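Local coordinates for protein staphylococcus aureus CymR (Staphylococcus aureus, PDB 3T8R) that probably binds DNA as a dimeric Rrf2-type transcriptional regulator that senses oxidation through a thiol and governs stress resistance and the oxidative response, at residues S7-Y12 with E46-P51; S33-E36 with S41-Y44; I58-V61 with G67-L70. All blocks are in the same frame, centred on the assembly; numbering follows the deposited sequence.

Interaction 1 (S7-Y12 with E46-P51); sequences STKGRY and EQLVGP
Lys9 and Tyr12, one turn apart on helix 8-21, receive the side chain of Leu48 from helix 42-54 in the winged helix-turn-helix domain expected of an Rrf2-type regulator. Ser7 lies at the beginning of the segment, and its OG accepts a hydrogen bond from Gly10 N at 3.0 Å. This ST motif occupies an amide of the first turn, which has no earlier helical carbonyl to bond to. Lys9 offers only the base of its side chain: its CB lies 3.7 Å from Leu48 CD2, with CG nearly as close. Its chain then bends at chi3 (-70°) and carries the ammonium away from helix 42-54. The same leucine methyl, CD2, rests 3.6 Å from Lys9 O, so it covers backbone as well as aliphatic chain. Arg11 faces the other way and reaches the second subunit, where its NE forms a salt bridge with Glu99 of that chain; the first helix thus packs on helix 42-54 and also meets the second subunit. Tyr12 meets Leu48 through its CB, while its ring lies beside Tyr44, and the residue also packs on Ile96 of the second subunit. Leu48 divides its branches between the two residues, and CD1 ends 3.7 Å from Tyr12 CB.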
loop_
_atom_site.group_PDB
_atom_site.type_symbol
_atom_site.label_atom_id
_atom_site.label_comp_id
_atom_site.label_asym_id
_atom_site.label_seq_id
_atom_site.Cartn_x
_atom_site.Cartn_y
_atom_site.Cartn_z
ATOM N N SER A 7 5.854 -4.974 5.167
ATOM C CA SER A 7 6.995 -5.811 5.543
ATOM C C SER A 7 7.245 -5.770 7.042
ATOM O O SER A 7 7.571 -4.714 7.591
ATOM C CB SER A 7 8.258 -5.363 4.808
ATOM O OG SER A 7 9.416 -5.801 5.493
ATOM N N THR A 8 7.092 -6.921 7.695
ATOM C CA THR A 8 7.270 -7.007 9.135
ATOM C C THR A 8 8.683 -6.573 9.536
ATOM O O THR A 8 8.853 -5.811 10.488
ATOM C CB THR A 8 6.991 -8.424 9.651
ATOM O OG1 THR A 8 5.628 -8.771 9.377
ATOM C CG2 THR A 8 7.236 -8.495 11.152
ATOM N N LYS A 9 9.684 -7.053 8.805
ATOM C CA LYS A 9 11.074 -6.650 9.037
ATOM C C LYS A 9 11.238 -5.133 8.928
ATOM O O LYS A 9 11.917 -4.514 9.742
ATOM C CB LYS A 9 12.001 -7.329 8.025
ATOM C CG LYS A 9 12.192 -8.820 8.250
ATOM C CD LYS A 9 13.265 -9.379 7.322
ATOM C CE LYS A 9 12.790 -9.400 5.871
ATOM N NZ LYS A 9 13.815 -9.996 4.951
ATOM N N GLY A 10 10.626 -4.550 7.901
ATOM C CA GLY A 10 10.704 -3.121 7.676
ATOM C C GLY A 10 10.118 -2.345 8.835
ATOM O O GLY A 10 10.745 -1.416 9.338
ATOM N N ARG A 11 8.919 -2.730 9.266
ATOM C CA ARG A 11 8.285 -2.052 10.392
ATOM C C ARG A 11 9.144 -2.109 11.646
ATOM O O ARG A 11 9.377 -1.090 12.294
ATOM C CB ARG A 11 6.908 -2.651 10.681
ATOM C CG ARG A 11 5.936 -2.425 9.546
ATOM C CD ARG A 11 4.573 -3.042 9.837
ATOM N NE ARG A 11 3.837 -2.293 10.850
ATOM C CZ ARG A 11 2.582 -2.559 11.184
ATOM N NH1 ARG A 11 1.952 -3.559 10.584
ATOM N NH2 ARG A 11 1.965 -1.842 12.113
ATOM N N TYR A 12 9.606 -3.302 12.002
ATOM C CA TYR A 12 10.398 -3.432 13.227
ATOM C C TYR A 12 11.760 -2.770 13.087
ATOM O O TYR A 12 12.265 -2.209 14.039
ATOM C CB TYR A 12 10.515 -4.886 13.675
ATOM C CG TYR A 12 9.224 -5.396 14.283
ATOM C CD1 TYR A 12 8.773 -4.896 15.496
ATOM C CD2 TYR A 12 8.456 -6.349 13.640
ATOM C CE1 TYR A 12 7.584 -5.343 16.064
ATOM C CE2 TYR A 12 7.264 -6.808 14.200
ATOM C CZ TYR A 12 6.839 -6.298 15.415
ATOM O OH TYR A 12 5.664 -6.743 15.990
ATOM N N GLU A 46 18.365 -9.449 15.633
ATOM C CA GLU A 46 19.682 -9.619 15.033
ATOM C C GLU A 46 19.618 -9.595 13.513
ATOM O O GLU A 46 20.518 -9.072 12.859
ATOM C CB GLU A 46 20.316 -10.921 15.524
ATOM C CG GLU A 46 21.718 -11.169 14.997
ATOM C CD GLU A 46 22.676 -10.067 15.367
ATOM O OE1 GLU A 46 23.528 -9.715 14.522
ATOM O OE2 GLU A 46 22.585 -9.553 16.507
ATOM N N GLN A 47 18.549 -10.147 12.951
ATOM C CA GLN A 47 18.373 -10.177 11.501
ATOM C C GLN A 47 18.086 -8.803 10.913
ATOM O O GLN A 47 18.284 -8.578 9.720
ATOM C CB GLN A 47 17.270 -11.154 11.116
ATOM C CG GLN A 47 17.630 -12.601 11.397
ATOM C CD GLN A 47 16.509 -13.552 11.031
ATOM O OE1 GLN A 47 15.355 -13.141 10.876
ATOM N NE2 GLN A 47 16.839 -14.832 10.897
ATOM N N LEU A 48 17.618 -7.887 11.751
ATOM C CA LEU A 48 17.355 -6.527 11.304
ATOM C C LEU A 48 18.628 -5.722 11.441
ATOM O O LEU A 48 18.961 -4.907 10.586
ATOM C CB LEU A 48 16.258 -5.891 12.155
ATOM C CG LEU A 48 14.969 -6.695 12.275
ATOM C CD1 LEU A 48 14.014 -5.963 13.195
ATOM C CD2 LEU A 48 14.346 -6.872 10.910
ATOM N N VAL A 49 19.336 -5.955 12.536
ATOM C CA VAL A 49 20.554 -5.216 12.821
ATOM C C VAL A 49 21.617 -5.477 11.762
ATOM O O VAL A 49 22.299 -4.555 11.318
ATOM C CB VAL A 49 21.105 -5.593 14.185
ATOM C CG1 VAL A 49 22.555 -5.176 14.295
ATOM C CG2 VAL A 49 20.260 -4.957 15.278
ATOM N N GLY A 50 21.748 -6.731 11.353
ATOM C CA GLY A 50 22.742 -7.106 10.360
ATOM C C GLY A 50 22.814 -6.159 9.173
ATOM O O GLY A 50 23.854 -5.537 8.938
ATOM N N PRO A 51 21.709 -6.041 8.420
ATOM C CA PRO A 51 21.637 -5.187 7.231
ATOM C C PRO A 51 21.825 -3.695 7.525
ATOM O O PRO A 51 22.469 -3.005 6.741
ATOM C CB PRO A 51 20.232 -5.451 6.693
ATOM C CG PRO A 51 19.897 -6.821 7.181
ATOM C CD PRO A 51 20.537 -6.931 8.530
#

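Interaction 2 (S33-E36 with S41-Y44); sequences SIAE and SDLY
The turn of the helix-turn-helix, between helix 31-37 and helix 42-54, brings Ala35 against the beginning of the second of these helices. Its CB points at Ser41 and Asp42, and the nearest backbones belong to Ala35 and Asp42, whose CA atoms are 5.6 Å apart. The methyl group lies 4.2 Å from Ser41 C and 3.8 Å from Asp42 OD2. The end of Asp42 comes back to it: with CG anti to its own carbonyl carbon (chi1 -74°), the carboxylate swings toward helix 31-37 and sets one oxygen by the methyl. The CB of Ser41 points away from helix 31-37, and the residue takes the N-cap position of helix 42-54, its OG accepting from Tyr44 N at 3.0 Å with an N-H...O angle of 151°. Leu45 also packs on both Ile34 and Ala35, and Tyr44 reaches across to helix 8-21. Across the two segments there is no hydrogen bond, and Asp42 OD2 stays 5.9 Å from Glu36 OE2, a pair of like charges if both are ionised. The methyl makes plain van der Waals contact, consistent with the close backbones, while the acidic group near the helix start would probably interact favourably with its dipole.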
loop_
_atom_site.group_PDB
_atom_site.type_symbol
_atom_site.label_atom_id
_atom_site.label_comp_id
_atom_site.label_asym_id
_atom_site.label_seq_id
_atom_site.Cartn_x
_atom_site.Cartn_y
_atom_site.Cartn_z
ATOM N N SER A 33 17.318 -4.699 25.334
ATOM C CA SER A 33 16.277 -3.762 25.745
ATOM C C SER A 33 15.309 -3.418 24.596
ATOM O O SER A 33 14.112 -3.330 24.804
ATOM C CB SER A 33 16.873 -2.505 26.388
ATOM O OG SER A 33 17.199 -1.524 25.422
ATOM N N ILE A 34 15.829 -3.262 23.383
ATOM C CA ILE A 34 14.976 -2.991 22.226
ATOM C C ILE A 34 14.038 -4.157 21.921
ATOM O O ILE A 34 12.844 -3.957 21.674
ATOM C CB ILE A 34 15.813 -2.651 20.968
ATOM C CG1 ILE A 34 16.605 -1.368 21.202
ATOM C CG2 ILE A 34 14.906 -2.480 19.753
ATOM C CD1 ILE A 34 17.799 -1.201 20.286
ATOM N N ALA A 35 14.571 -5.376 21.943
ATOM C CA ALA A 35 13.767 -6.565 21.689
ATOM C C ALA A 35 12.646 -6.665 22.715
ATOM O O ALA A 35 11.490 -6.908 22.373
ATOM C CB ALA A 35 14.633 -7.824 21.722
ATOM N N GLU A 36 13.005 -6.480 23.978
ATOM C CA GLU A 36 12.027 -6.538 25.048
ATOM C C GLU A 36 10.986 -5.449 24.864
ATOM O O GLU A 36 9.794 -5.720 24.941
ATOM C CB GLU A 36 12.708 -6.449 26.416
ATOM C CG GLU A 36 13.201 -7.805 26.905
ATOM C CD GLU A 36 14.204 -7.723 28.040
ATOM O OE1 GLU A 36 14.552 -6.599 28.467
ATOM O OE2 GLU A 36 14.651 -8.793 28.500
ATOM N N SER A 41 11.959 -11.482 19.592
ATOM C CA SER A 41 13.130 -12.229 20.066
ATOM C C SER A 41 14.409 -11.483 19.706
ATOM O O SER A 41 14.452 -10.772 18.699
ATOM C CB SER A 41 13.154 -13.645 19.491
ATOM O OG SER A 41 13.442 -13.644 18.106
ATOM N N ASP A 42 15.449 -11.648 20.526
ATOM C CA ASP A 42 16.747 -11.034 20.251
ATOM C C ASP A 42 17.289 -11.552 18.928
ATOM O O ASP A 42 17.958 -10.826 18.195
ATOM C CB ASP A 42 17.749 -11.337 21.371
ATOM C CG ASP A 42 17.469 -10.550 22.636
ATOM O OD1 ASP A 42 18.284 -9.668 22.986
ATOM O OD2 ASP A 42 16.432 -10.805 23.284
ATOM N N LEU A 43 16.986 -12.804 18.628
ATOM C CA LEU A 43 17.458 -13.430 17.403
ATOM C C LEU A 43 16.827 -12.763 16.184
ATOM O O LEU A 43 17.497 -12.531 15.176
ATOM C CB LEU A 43 17.155 -14.928 17.431
ATOM C CG LEU A 43 17.750 -15.860 16.372
ATOM C CD1 LEU A 43 19.274 -15.921 16.459
ATOM C CD2 LEU A 43 17.136 -17.253 16.518
ATOM N N TYR A 44 15.537 -12.449 16.277
ATOM C CA TYR A 44 14.862 -11.784 15.181
ATOM C C TYR A 44 15.435 -10.382 15.010
ATOM O O TYR A 44 15.638 -9.923 13.892
ATOM C CB TYR A 44 13.355 -11.726 15.439
ATOM C CG TYR A 44 12.569 -11.067 14.332
ATOM C CD1 TYR A 44 12.140 -11.794 13.231
ATOM C CD2 TYR A 44 12.246 -9.717 14.397
ATOM C CE1 TYR A 44 11.410 -11.193 12.218
ATOM C CE2 TYR A 44 11.527 -9.107 13.388
ATOM C CZ TYR A 44 11.110 -9.850 12.302
ATOM O OH TYR A 44 10.387 -9.235 11.300
#

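Interaction 3 (I58-V61 with G67-L70); sequences IRSV and GYQL
Arg59 and Gln69 pair through their backbones in both directions: Arg59 N donates to Gln69 O, and Gln69 N donates to Arg59 O, each at 3.0 Å. Two residues on, Val61 N gives its hydrogen to Gly67 O, also at 3.0 Å. These carbonyls have CA-H...O contacts too, the shortest being the 3.2 Å from Ser60 CA to Gly67 O. Strands 58-60 and 67-70 form the antiparallel hairpin that is the wing of the winged helix-turn-helix fold. Strand 67-70 is the middle strand of the three-stranded sheet, and Tyr68 bonds through its backbone to Ile29 of strand 29-30. On the face of the non-hydrogen-bonded pair Ser60-Tyr68, Ser60 CB sits over the tyrosine ring in a CH-pi contact, 4.0 Å from its centroid. Tyr68 OH has a weak hydrogen bond with Arg53 of helix 42-54. Ile58 CD1 comes obliquely to the same ring, 3.9 Å from Tyr68 CD1. The side chains of Arg59 and Gln69 share the other face. Both hold CG between the backbone N and the carbonyl carbon (chi1 66° and 71°) and continue extended, which brings their ends together, the guanidinium presenting its edge to the amide with the two planes 36° apart.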
loop_
_atom_site.group_PDB
_atom_site.type_symbol
_atom_site.label_atom_id
_atom_site.label_comp_id
_atom_site.label_asym_id
_atom_site.label_seq_id
_atom_site.Cartn_x
_atom_site.Cartn_y
_atom_site.Cartn_z
ATOM N N ILE A 58 23.992 2.093 11.517
ATOM C CA ILE A 58 24.171 1.900 12.948
ATOM C C ILE A 58 25.488 1.170 13.205
ATOM O O ILE A 58 26.064 0.577 12.290
ATOM C CB ILE A 58 23.011 1.084 13.555
ATOM C CG1 ILE A 58 23.040 -0.368 13.070
ATOM C CG2 ILE A 58 21.689 1.733 13.194
ATOM C CD1 ILE A 58 22.044 -1.282 13.797
ATOM N N ARG A 59 25.945 1.204 14.449
ATOM C CA ARG A 59 27.168 0.494 14.821
ATOM C C ARG A 59 27.083 0.002 16.254
ATOM O O ARG A 59 26.365 0.566 17.079
ATOM C CB ARG A 59 28.377 1.393 14.650
ATOM C CG ARG A 59 28.396 2.566 15.594
ATOM C CD ARG A 59 29.645 3.368 15.349
ATOM N NE ARG A 59 29.675 4.616 16.095
ATOM C CZ ARG A 59 30.614 5.536 15.924
ATOM N NH1 ARG A 59 31.571 5.331 15.027
ATOM N NH2 ARG A 59 30.591 6.657 16.635
ATOM N N SER A 60 27.805 -1.072 16.546
ATOM C CA SER A 60 27.822 -1.600 17.900
ATOM C C SER A 60 28.950 -0.946 18.685
ATOM O O SER A 60 29.937 -0.503 18.100
ATOM C CB SER A 60 27.978 -3.122 17.874
ATOM O OG SER A 60 28.950 -3.516 16.924
ATOM N N VAL A 61 28.786 -0.850 20.002
ATOM C CA VAL A 61 29.847 -0.344 20.866
ATOM C C VAL A 61 30.612 -1.530 21.434
ATOM O O VAL A 61 30.036 -2.592 21.688
ATOM C CB VAL A 61 29.306 0.520 22.018
ATOM C CG1 VAL A 61 29.285 -0.275 23.315
ATOM C CG2 VAL A 61 30.157 1.767 22.185
ATOM N N GLY A 67 25.243 -3.747 22.153
ATOM C CA GLY A 67 24.695 -2.417 22.380
ATOM C C GLY A 67 24.936 -1.578 21.145
ATOM O O GLY A 67 25.989 -1.686 20.520
ATOM N N TYR A 68 23.963 -0.745 20.787
ATOM C CA TYR A 68 23.983 -0.073 19.491
ATOM C C TYR A 68 23.714 1.424 19.544
ATOM O O TYR A 68 23.114 1.928 20.490
ATOM C CB TYR A 68 22.972 -0.738 18.557
ATOM C CG TYR A 68 23.471 -2.059 18.047
ATOM C CD1 TYR A 68 24.224 -2.131 16.884
ATOM C CD2 TYR A 68 23.230 -3.236 18.752
ATOM C CE1 TYR A 68 24.702 -3.336 16.419
ATOM C CE2 TYR A 68 23.716 -4.453 18.286
ATOM C CZ TYR A 68 24.445 -4.490 17.121
ATOM O OH TYR A 68 24.925 -5.687 16.638
ATOM N N GLN A 69 24.160 2.121 18.500
ATOM C CA GLN A 69 23.909 3.545 18.356
ATOM C C GLN A 69 23.848 3.882 16.867
ATOM O O GLN A 69 24.360 3.143 16.033
ATOM C CB GLN A 69 25.001 4.361 19.053
ATOM C CG GLN A 69 26.340 4.320 18.346
ATOM C CD GLN A 69 27.460 4.991 19.133
ATOM O OE1 GLN A 69 27.247 5.501 20.233
ATOM N NE2 GLN A 69 28.661 4.986 18.567
ATOM N N LEU A 70 23.191 4.982 16.530
ATOM C CA LEU A 70 23.254 5.487 15.173
ATOM C C LEU A 70 24.702 5.791 14.805
ATOM O O LEU A 70 25.455 6.311 15.616
ATOM C CB LEU A 70 22.456 6.775 15.096
ATOM C CG LEU A 70 21.224 6.857 14.210
ATOM C CD1 LEU A 70 20.372 5.600 14.250
ATOM C CD2 LEU A 70 20.455 8.079 14.634
#

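Helix 42-54 links the three contacts: interaction 2 is made at its start, interaction 1 along its middle, and interaction 3 in the hairpin that follows it. Interactions 1 and 2 touch directly where Tyr44 lies against Thr8, Lys9 and Tyr12; Val49 joins interaction 1 to interaction 3 by packing on Ile58 and Tyr68. None is wholly buried, each setting a buried apolar group beside exposed residues. Their chemistry differs with the elements joined. The two helix contacts have no hydrogen bond or salt bridge between their segments, and the side-chain bonds nearby, an ST motif and an N-cap, lie within single segments, whereas the strand pair is held by backbone bonds and buries the most surface, 449 Å² against 150 and 100 Å².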